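Formyltransferase (Francisella tularensis subsp. tularensis, PDB 4NV1) belongs to the formyltransferase family, joins a Rossmann-like alpha/beta domain to a C-terminal dimerization domain, and binds dTDP-4-amino-4,6-dideoxyglucose. Local coordinates at residues E137-N142 with Q155-E160; N21-G24 with Q30-Y33; I121-E126 with N172-I177; K38-F43 with I52-M57. One frame throughout, in Å; residues are numbered along the deposited sequence.

Interaction 1. Residues E137-N142 with Q155-E160; sequences EEVEVN and QKKEVE
E137 and K157 carry the charged half of a strand-on-helix contact in the Rossmann-like alpha/beta domain: strand 133-139 is one of the two outermost strands of the main mixed sheet within this chain, and helix 147-170 packs beside it. The electrostatic part is a three-residue network. The ammonium NZ of K157 stands almost equally far from both carboxylate oxygens of E137, 3.4 Å from OE1 and 3.5 Å from OE2; each is a weak, long hydrogen bond within a salt bridge. E137 reaches out with an extended chain, whereas K157 starts with CG anti to its backbone N (chi1 178°) and then folds at chi2 and chi3; the two side chains cross at about a right angle. Glutamate and lysine suit this partly exposed border, since long chains can bring charge together there while their methylene groups pack.

The apolar part is small. V139, two residues along the strand and buried, presents CG2 to K157 CB at 4.1 Å, and the lysine's CD also lies 4.1 Å from E137 CB. On another side of the helix, E158 hydrogen-bonds through OE1 to NE2 of H75, a residue of the ligand pocket, so the same helix also reaches that site.

Within the helix, E160 follows K157 by three residues and supplies the shorter of the lysine's bonds. The lysine lies between two carboxylates, which would probably ease their mutual repulsion, E137 OE1 and E160 OE2 being 4.8 Å apart. K157 NZ meets E160 OE2 at 2.6 Å, on the syn side and 22° out of the carboxylate plane.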
# COMPACT_ATOMS: atom_id res chain seq x y z
N GLU A 137 18.07 7.77 23.25
CA GLU A 137 18.56 6.57 22.56
C GLU A 137 18.10 6.51 21.11
O GLU A 137 16.91 6.70 20.76
CB GLU A 137 18.20 5.32 23.36
CG GLU A 137 18.90 4.08 22.85
CD GLU A 137 18.41 2.82 23.54
OE1 GLU A 137 17.83 2.88 24.65
OE2 GLU A 137 18.60 1.72 22.97
N GLU A 138 19.07 6.27 20.22
CA GLU A 138 18.70 6.00 18.80
C GLU A 138 17.85 4.75 18.57
O GLU A 138 17.88 3.81 19.37
CB GLU A 138 19.95 5.95 17.92
CG GLU A 138 19.72 5.77 16.43
CD GLU A 138 21.02 6.01 15.65
OE1 GLU A 138 22.08 6.26 16.21
OE2 GLU A 138 20.99 5.95 14.43
N VAL A 139 17.03 4.79 17.52
CA VAL A 139 16.20 3.67 17.06
C VAL A 139 16.53 3.38 15.60
O VAL A 139 16.78 4.32 14.82
CB VAL A 139 14.71 4.10 17.21
CG1 VAL A 139 13.78 3.29 16.37
CG2 VAL A 139 14.30 4.10 18.69
N GLU A 140 16.56 2.11 15.23
CA GLU A 140 16.90 1.65 13.86
C GLU A 140 15.71 1.90 12.92
O GLU A 140 14.54 1.68 13.30
CB GLU A 140 17.08 0.13 13.83
CG GLU A 140 18.37 -0.40 14.43
CD GLU A 140 18.70 -1.83 13.98
OE1 GLU A 140 17.81 -2.71 14.11
OE2 GLU A 140 19.85 -2.06 13.52
N VAL A 141 16.00 2.34 11.72
CA VAL A 141 14.97 2.36 10.68
C VAL A 141 15.26 1.19 9.75
O VAL A 141 16.25 1.21 9.00
CB VAL A 141 15.02 3.64 9.89
CG1 VAL A 141 13.94 3.62 8.81
CG2 VAL A 141 14.85 4.83 10.78
N ASN A 142 14.42 0.17 9.80
CA ASN A 142 14.55 -0.91 8.81
C ASN A 142 13.90 -0.68 7.44
O ASN A 142 12.98 0.15 7.29
CB ASN A 142 14.03 -2.18 9.47
CG ASN A 142 14.83 -2.55 10.70
OD1 ASN A 142 16.04 -2.52 10.68
ND2 ASN A 142 14.15 -2.88 11.79
N GLN A 155 8.04 5.64 20.27
CA GLN A 155 7.12 5.82 21.38
C GLN A 155 7.41 4.87 22.49
O GLN A 155 7.57 5.26 23.64
CB GLN A 155 5.65 5.80 20.93
CG GLN A 155 4.71 6.45 21.89
CD GLN A 155 3.29 6.58 21.33
OE1 GLN A 155 2.45 5.74 21.61
NE2 GLN A 155 3.03 7.61 20.55
N LYS A 156 7.52 3.60 22.18
CA LYS A 156 7.98 2.62 23.15
C LYS A 156 9.35 2.91 23.76
O LYS A 156 9.61 2.66 24.94
CB LYS A 156 8.06 1.31 22.39
CG LYS A 156 8.30 0.09 23.24
CD LYS A 156 7.63 -1.12 22.60
CE LYS A 156 6.16 -0.85 22.26
NZ LYS A 156 5.78 -1.19 20.85
N LYS A 157 10.27 3.47 22.98
CA LYS A 157 11.59 3.79 23.56
C LYS A 157 11.41 4.93 24.58
O LYS A 157 11.92 4.91 25.69
CB LYS A 157 12.54 4.16 22.42
CG LYS A 157 13.94 4.56 22.88
CD LYS A 157 14.62 3.40 23.60
CE LYS A 157 14.94 2.26 22.66
NZ LYS A 157 15.23 1.08 23.50
N GLU A 158 10.60 5.90 24.21
CA GLU A 158 10.23 7.01 25.07
C GLU A 158 9.81 6.54 26.41
O GLU A 158 10.38 7.03 27.35
CB GLU A 158 9.08 7.83 24.55
CG GLU A 158 9.40 8.85 23.47
CD GLU A 158 8.13 9.53 22.98
OE1 GLU A 158 7.33 8.80 22.33
OE2 GLU A 158 7.92 10.76 23.20
N VAL A 159 8.82 5.65 26.47
CA VAL A 159 8.31 5.09 27.73
C VAL A 159 9.31 4.23 28.53
O VAL A 159 9.43 4.33 29.76
CB VAL A 159 7.01 4.33 27.45
CG1 VAL A 159 6.58 3.62 28.70
CG2 VAL A 159 5.94 5.33 27.03
N GLU A 160 10.10 3.45 27.81
CA GLU A 160 11.23 2.76 28.42
C GLU A 160 12.32 3.68 28.99
O GLU A 160 12.81 3.48 30.10
CB GLU A 160 11.76 1.73 27.43
CG GLU A 160 13.02 1.07 27.93
CD GLU A 160 13.90 0.54 26.80
OE1 GLU A 160 14.92 -0.08 27.18
OE2 GLU A 160 13.64 0.75 25.59

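Interaction 2. Residues N21-G24 with Q30-Y33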
# COMPACT_ATOMS: atom_id res chain seq x y z
N ASN A 21 0.51 4.72 34.89
CA ASN A 21 1.08 3.47 35.30
C ASN A 21 2.41 3.57 36.03
O ASN A 21 2.58 3.10 37.16
CB ASN A 21 1.31 2.66 34.05
CG ASN A 21 0.84 1.27 34.24
OD1 ASN A 21 1.50 0.49 34.92
ND2 ASN A 21 -0.36 1.00 33.76
N ILE A 22 3.37 4.14 35.33
CA ILE A 22 4.69 4.37 35.94
C ILE A 22 4.58 5.31 37.15
O ILE A 22 5.08 4.96 38.22
CB ILE A 22 5.64 4.96 34.89
CG1 ILE A 22 5.90 3.87 33.85
CG2 ILE A 22 6.91 5.51 35.54
CD1 ILE A 22 6.10 4.48 32.50
N ILE A 23 3.98 6.48 37.00
CA ILE A 23 3.96 7.46 38.08
C ILE A 23 3.11 7.06 39.27
O ILE A 23 3.58 7.17 40.41
CB ILE A 23 3.55 8.85 37.61
CG1 ILE A 23 4.53 9.36 36.58
CG2 ILE A 23 3.62 9.87 38.74
CD1 ILE A 23 3.92 10.48 35.75
N GLY A 24 1.86 6.63 39.04
CA GLY A 24 1.04 6.01 40.09
C GLY A 24 1.75 4.90 40.88
O GLY A 24 1.41 4.63 42.03
N GLN A 30 2.36 13.39 44.05
CA GLN A 30 0.99 13.72 43.69
C GLN A 30 1.05 14.24 42.28
O GLN A 30 1.96 14.98 41.94
CB GLN A 30 0.38 14.81 44.62
CG GLN A 30 0.82 14.72 46.09
CD GLN A 30 0.11 15.72 47.01
OE1 GLN A 30 0.74 16.43 47.80
NE2 GLN A 30 -1.21 15.81 46.88
N VAL A 31 0.08 13.94 41.44
CA VAL A 31 0.20 14.38 40.06
C VAL A 31 -1.15 14.81 39.48
O VAL A 31 -2.06 14.01 39.55
CB VAL A 31 0.85 13.25 39.20
CG1 VAL A 31 0.23 11.89 39.46
CG2 VAL A 31 0.67 13.52 37.74
N ASP A 32 -1.25 16.01 38.91
CA ASP A 32 -2.36 16.39 38.03
C ASP A 32 -2.01 16.28 36.55
O ASP A 32 -0.93 16.67 36.14
CB ASP A 32 -2.80 17.83 38.30
CG ASP A 32 -3.11 18.06 39.77
OD1 ASP A 32 -3.60 17.10 40.37
OD2 ASP A 32 -2.79 19.13 40.34
N TYR A 33 -2.97 15.84 35.74
CA TYR A 33 -2.77 15.66 34.32
C TYR A 33 -3.63 16.63 33.55
O TYR A 33 -4.85 16.73 33.77
CB TYR A 33 -3.17 14.23 33.91
CG TYR A 33 -2.33 13.14 34.47
CD1 TYR A 33 -2.68 12.50 35.64
CD2 TYR A 33 -1.17 12.69 33.81
CE1 TYR A 33 -1.92 11.48 36.18
CE2 TYR A 33 -0.42 11.65 34.35
CZ TYR A 33 -0.77 11.05 35.54
OH TYR A 33 0.01 10.04 36.12
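The CA atoms of I23 and V31 lie 8.1 Å apart, the closest backbone approach between residues 21-24 in the last turn of helix 13-24 and residues 30-33 of strand 29-35, a spacing that side chains alone can bridge. The two elements belong to a beta-alpha-beta unit that begins with strand 4-9, the classical building block of a Rossmann-like fold.

Of residues 21-24, I23 makes the contact, and it touches two strand residues with different branches. With chi1 at -61°, CG1 is anti to the carbonyl carbon and CG2 falls anti to the backbone N, where it meets CG1 of V31 at 4.0 Å. Y33 arrives from the opposite direction: its OH lies 4.0 Å from CD1 of I23 and equally close to CB, so the phenol's oxygen end rests against the flank of the isoleucine. The strand's alternation sends V31 and Y33 toward the helix, while the side chain of D32, between them, makes no contact with the helix segment. These two neighbours also pack on each other, CG2 of V31 sitting 3.6 Å above one face of the Y33 ring and offset toward its rim. V8 of strand 4-9 touches I23, V31 and Y33 alike, extending the same core.

Branched aliphatic residues fit here because each offers two methyl-bearing arms to separate partners. No hydrogen bond links the segments, so the contact depends on shape and dispersion more than on any directional bond.

Interaction 3. Residues I121-E126 with N172-I177; sequences IHVMDE and NKFTRI
At the end of strand 117-123, in the main mixed sheet of the Rossmann-like domain, V123 meets F174 and R176 from the loop that follows helix 147-170. That helix finishes in a Schellman motif, with N172 the first residue to leave helical angles at positive phi, and the chain then runs extended past the sheet.

V123 is buried and meets both partners: CG2 touches each of them, CG1 the arginine. CG2 approaches the F174 ring at its edge, near the ring plane, 3.9 Å from CE2. The same methyl lies over the centre of one face of the R176 guanidinium, about 4.1 Å above the plane, so a flat cation is laid on an aliphatic surface. The arginine chain bends at chi3 (68°), and the side chains of V123 and R176 cross at about a right angle.

Arginine suits this exposed border because its broad face can lie on a methyl while its edge bonds to polar groups: NE forms a salt bridge with D132, just before strand 133-139. F174 also touches I134, adding its ring to the edge of the apolar layer. The other methyl of V123, CG1, comes within 3.8 Å of R176 NH2.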
# COMPACT_ATOMS: atom_id res chain seq x y z
N ILE A 121 14.68 12.52 26.28
CA ILE A 121 14.16 13.25 27.44
C ILE A 121 15.13 14.32 27.82
O ILE A 121 16.34 14.08 28.00
CB ILE A 121 13.98 12.33 28.64
CG1 ILE A 121 13.12 11.14 28.26
CG2 ILE A 121 13.40 13.12 29.80
CD1 ILE A 121 13.11 10.01 29.24
N HIS A 122 14.61 15.52 27.88
CA HIS A 122 15.48 16.66 28.05
C HIS A 122 14.75 17.73 28.83
O HIS A 122 13.51 17.82 28.84
CB HIS A 122 15.94 17.21 26.69
CG HIS A 122 14.85 17.84 25.89
ND1 HIS A 122 14.02 17.11 25.06
CD2 HIS A 122 14.45 19.13 25.78
CE1 HIS A 122 13.14 17.92 24.49
NE2 HIS A 122 13.37 19.14 24.93
N VAL A 123 15.55 18.52 29.53
CA VAL A 123 15.01 19.64 30.29
C VAL A 123 14.56 20.76 29.37
O VAL A 123 15.32 21.23 28.56
CB VAL A 123 16.05 20.16 31.30
CG1 VAL A 123 15.49 21.33 32.13
CG2 VAL A 123 16.50 19.02 32.22
N MET A 124 13.37 21.30 29.58
CA MET A 124 12.87 22.32 28.65
C MET A 124 13.51 23.65 28.97
O MET A 124 13.86 23.95 30.12
CB MET A 124 11.34 22.41 28.69
CG MET A 124 10.67 21.09 28.46
SD MET A 124 8.89 20.98 28.78
CE MET A 124 8.33 22.38 27.84
N ASP A 125 13.70 24.38 27.87
CA ASP A 125 14.31 25.68 27.70
C ASP A 125 13.33 26.58 26.95
O ASP A 125 12.24 26.14 26.54
CB ASP A 125 15.50 25.53 26.74
CG ASP A 125 16.81 25.71 27.41
OD1 ASP A 125 16.88 26.54 28.35
OD2 ASP A 125 17.78 25.06 26.94
N GLU A 126 13.73 27.82 26.70
CA GLU A 126 12.97 28.69 25.77
C GLU A 126 12.83 28.23 24.30
O GLU A 126 11.82 28.52 23.64
CB GLU A 126 13.53 30.10 25.87
CG GLU A 126 13.49 30.57 27.32
CD GLU A 126 13.27 32.07 27.48
OE1 GLU A 126 13.75 32.61 28.50
OE2 GLU A 126 12.64 32.71 26.60
N ASN A 172 15.54 14.47 42.20
CA ASN A 172 16.27 15.64 41.82
C ASN A 172 17.82 15.52 41.73
O ASN A 172 18.52 16.50 41.98
CB ASN A 172 15.93 16.77 42.75
CG ASN A 172 16.21 18.10 42.10
OD1 ASN A 172 16.07 18.24 40.90
ND2 ASN A 172 16.66 19.05 42.88
N LYS A 173 18.30 14.34 41.37
CA LYS A 173 19.68 14.06 40.96
C LYS A 173 19.73 13.20 39.67
O LYS A 173 19.59 11.99 39.68
CB LYS A 173 20.36 13.37 42.13
CG LYS A 173 21.57 12.48 41.91
CD LYS A 173 22.12 12.05 43.28
CE LYS A 173 23.64 12.13 43.38
NZ LYS A 173 24.07 13.56 43.34
N PHE A 174 19.90 13.86 38.53
CA PHE A 174 19.72 13.22 37.21
C PHE A 174 20.69 13.81 36.19
O PHE A 174 21.19 14.89 36.37
CB PHE A 174 18.27 13.41 36.74
CG PHE A 174 17.83 14.82 36.59
CD1 PHE A 174 17.17 15.46 37.61
CD2 PHE A 174 17.93 15.47 35.40
CE1 PHE A 174 16.79 16.78 37.51
CE2 PHE A 174 17.51 16.77 35.26
CZ PHE A 174 16.92 17.43 36.32
N THR A 175 20.92 13.10 35.11
CA THR A 175 21.88 13.47 34.14
C THR A 175 21.41 14.72 33.47
O THR A 175 20.23 14.85 33.16
CB THR A 175 21.96 12.27 33.20
OG1 THR A 175 22.53 11.20 33.97
CG2 THR A 175 22.71 12.55 31.90
N ARG A 176 22.36 15.60 33.18
CA ARG A 176 22.17 16.74 32.33
C ARG A 176 23.37 16.93 31.41
O ARG A 176 24.45 17.34 31.84
CB ARG A 176 21.99 17.96 33.21
CG ARG A 176 20.71 17.85 34.04
CD ARG A 176 20.45 19.15 34.81
NE ARG A 176 20.11 20.29 33.95
CZ ARG A 176 19.28 21.25 34.33
NH1 ARG A 176 18.75 21.20 35.55
NH2 ARG A 176 18.97 22.22 33.49
N ILE A 177 23.18 16.61 30.12
CA ILE A 177 24.18 16.83 29.13
C ILE A 177 23.76 17.82 28.02
O ILE A 177 22.71 17.64 27.38
CB ILE A 177 24.69 15.51 28.55
CG1 ILE A 177 25.41 14.71 29.64
CG2 ILE A 177 25.74 15.85 27.49
CD1 ILE A 177 25.43 13.23 29.32

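Interaction 4. Residues K38-F43 with I52-M57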
# COMPACT_ATOMS: atom_id res chain seq x y z
N LYS A 38 -8.38 21.25 22.06
CA LYS A 38 -8.52 20.49 20.80
C LYS A 38 -8.76 19.01 21.04
O LYS A 38 -9.14 18.25 20.14
CB LYS A 38 -7.29 20.70 19.92
CG LYS A 38 -7.01 22.16 19.69
CD LYS A 38 -6.17 22.48 18.48
CE LYS A 38 -6.19 23.98 18.23
NZ LYS A 38 -5.26 24.45 17.15
N SER A 39 -8.59 18.61 22.30
CA SER A 39 -8.49 17.22 22.65
C SER A 39 -9.72 16.75 23.46
O SER A 39 -9.73 15.62 23.95
CB SER A 39 -7.13 17.02 23.36
OG SER A 39 -6.91 15.67 23.76
N GLN A 40 -10.76 17.59 23.54
CA GLN A 40 -11.94 17.34 24.40
C GLN A 40 -12.67 16.01 24.15
O GLN A 40 -13.23 15.37 25.06
CB GLN A 40 -12.92 18.50 24.23
CG GLN A 40 -14.00 18.62 25.31
CD GLN A 40 -13.78 19.73 26.34
OE1 GLN A 40 -14.05 19.54 27.54
NE2 GLN A 40 -13.30 20.89 25.89
N THR A 41 -12.65 15.58 22.89
CA THR A 41 -13.36 14.37 22.48
C THR A 41 -12.49 13.13 22.62
O THR A 41 -12.94 12.12 23.16
CB THR A 41 -13.87 14.46 21.02
OG1 THR A 41 -14.33 15.79 20.73
CG2 THR A 41 -14.97 13.41 20.75
N SER A 42 -11.25 13.19 22.12
CA SER A 42 -10.38 12.02 22.19
C SER A 42 -10.42 11.55 23.61
O SER A 42 -10.56 10.34 23.87
CB SER A 42 -8.94 12.36 21.83
OG SER A 42 -8.65 13.65 22.32
N PHE A 43 -10.32 12.55 24.49
CA PHE A 43 -10.30 12.32 25.95
C PHE A 43 -11.62 12.58 26.70
O PHE A 43 -11.60 13.04 27.85
CB PHE A 43 -9.17 13.13 26.62
CG PHE A 43 -7.79 12.55 26.43
CD1 PHE A 43 -7.57 11.18 26.54
CD2 PHE A 43 -6.71 13.38 26.17
CE1 PHE A 43 -6.31 10.66 26.39
CE2 PHE A 43 -5.44 12.85 26.04
CZ PHE A 43 -5.24 11.49 26.13
N ILE A 52 -8.04 13.59 33.61
CA ILE A 52 -7.32 14.68 32.95
C ILE A 52 -8.18 15.95 32.77
O ILE A 52 -9.38 15.93 32.93
CB ILE A 52 -6.75 14.18 31.61
CG1 ILE A 52 -5.51 14.98 31.19
CG2 ILE A 52 -7.79 14.26 30.50
CD1 ILE A 52 -4.72 14.34 30.06
N LYS A 53 -7.55 17.08 32.48
CA LYS A 53 -8.25 18.34 32.38
C LYS A 53 -7.62 19.24 31.35
O LYS A 53 -6.43 19.52 31.46
CB LYS A 53 -8.15 19.02 33.76
CG LYS A 53 -9.49 19.45 34.34
CD LYS A 53 -9.49 19.51 35.85
CE LYS A 53 -8.71 20.72 36.36
NZ LYS A 53 -9.22 21.13 37.71
N PRO A 54 -8.39 19.75 30.37
CA PRO A 54 -7.95 20.74 29.40
C PRO A 54 -7.29 21.95 30.03
O PRO A 54 -7.59 22.23 31.19
CB PRO A 54 -9.25 21.24 28.76
CG PRO A 54 -10.32 20.34 29.24
CD PRO A 54 -9.72 19.21 30.01
N ILE A 55 -6.48 22.66 29.26
CA ILE A 55 -5.84 23.88 29.71
C ILE A 55 -5.31 24.58 28.49
O ILE A 55 -4.83 23.96 27.53
CB ILE A 55 -4.67 23.60 30.68
CG1 ILE A 55 -4.06 24.87 31.24
CG2 ILE A 55 -3.47 22.92 30.02
CD1 ILE A 55 -3.37 24.60 32.56
N ASP A 56 -5.34 25.90 28.56
CA ASP A 56 -4.75 26.74 27.55
C ASP A 56 -3.41 27.11 28.16
O ASP A 56 -3.36 27.91 29.09
CB ASP A 56 -5.64 27.98 27.34
CG ASP A 56 -5.17 28.84 26.19
OD1 ASP A 56 -6.01 29.08 25.30
OD2 ASP A 56 -3.98 29.25 26.18
N MET A 57 -2.34 26.51 27.65
CA MET A 57 -1.04 26.78 28.21
C MET A 57 -0.62 28.16 27.77
O MET A 57 0.15 28.81 28.48
CB MET A 57 0.03 25.76 27.77
CG MET A 57 -0.15 24.37 28.33
SD MET A 57 0.14 24.15 30.10
CE MET A 57 1.73 24.93 30.23
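I52 opens the second segment against F43: its CG2 lies 4.3 Å from F43 CB, and its CD1 approaches the phenyl ring obliquely. Both residues are buried and both also touch L16 of helix 13-24, so bulky apolar side chains belong here; the side chain of F43 is about 9 Å from the bound dTDP-4-amino-4,6-dideoxyglucose. Next, K53 bonds through its backbone to C35. With P54 it makes a short, weakly bonded strand at the edge of the Rossmann-like sheet, beside strand 29-35.

P54 meets Q40 through CG of its ring; the glutamine chain bends at chi2 to bring OE1 within 4.2 Å of P54 CG, a plain van der Waals touch at the exposed border. The compact turn that presents Q40 and F43 is tied together at S39 O, which accepts two bonds. One comes from F43 N at 3.2 Å. The other comes from S42 OG at 2.8 Å, from 36° above the carbonyl plane, the hydroxyl folding back on the carbonyl three residues earlier.

I55 offers its backbone O to Q78 NE2. D56 follows at the N-cap of helix 57-60, its OD2 accepting a hydrogen bond from K59 N. M57 N then donates to OE1 of Q78.

How the interactions relate
All four contacts reach the one mixed sheet of the Rossmann-like domain, at different places across it. Interactions 2 and 4 lie at the end formed by strands 29-35 and 53-54; their centres are about 17 Å apart, and Y33 O probably hydrogen-bonds to K53 N. Interactions 1 and 3, with centres about 19 Å apart, use neighbouring strands 133-139 and 117-123; interaction 1 uses helix 147-170 itself, interaction 3 the loop after it. That helix also meets interaction 2, V159 packing on I22. Along the chain 2 comes first, then 4; the segments of 3 bracket those of 1. Interactions 1 and 4 stand about 27 Å apart, so the contacts span the sheet from its 53-54 end to its 133-139 end.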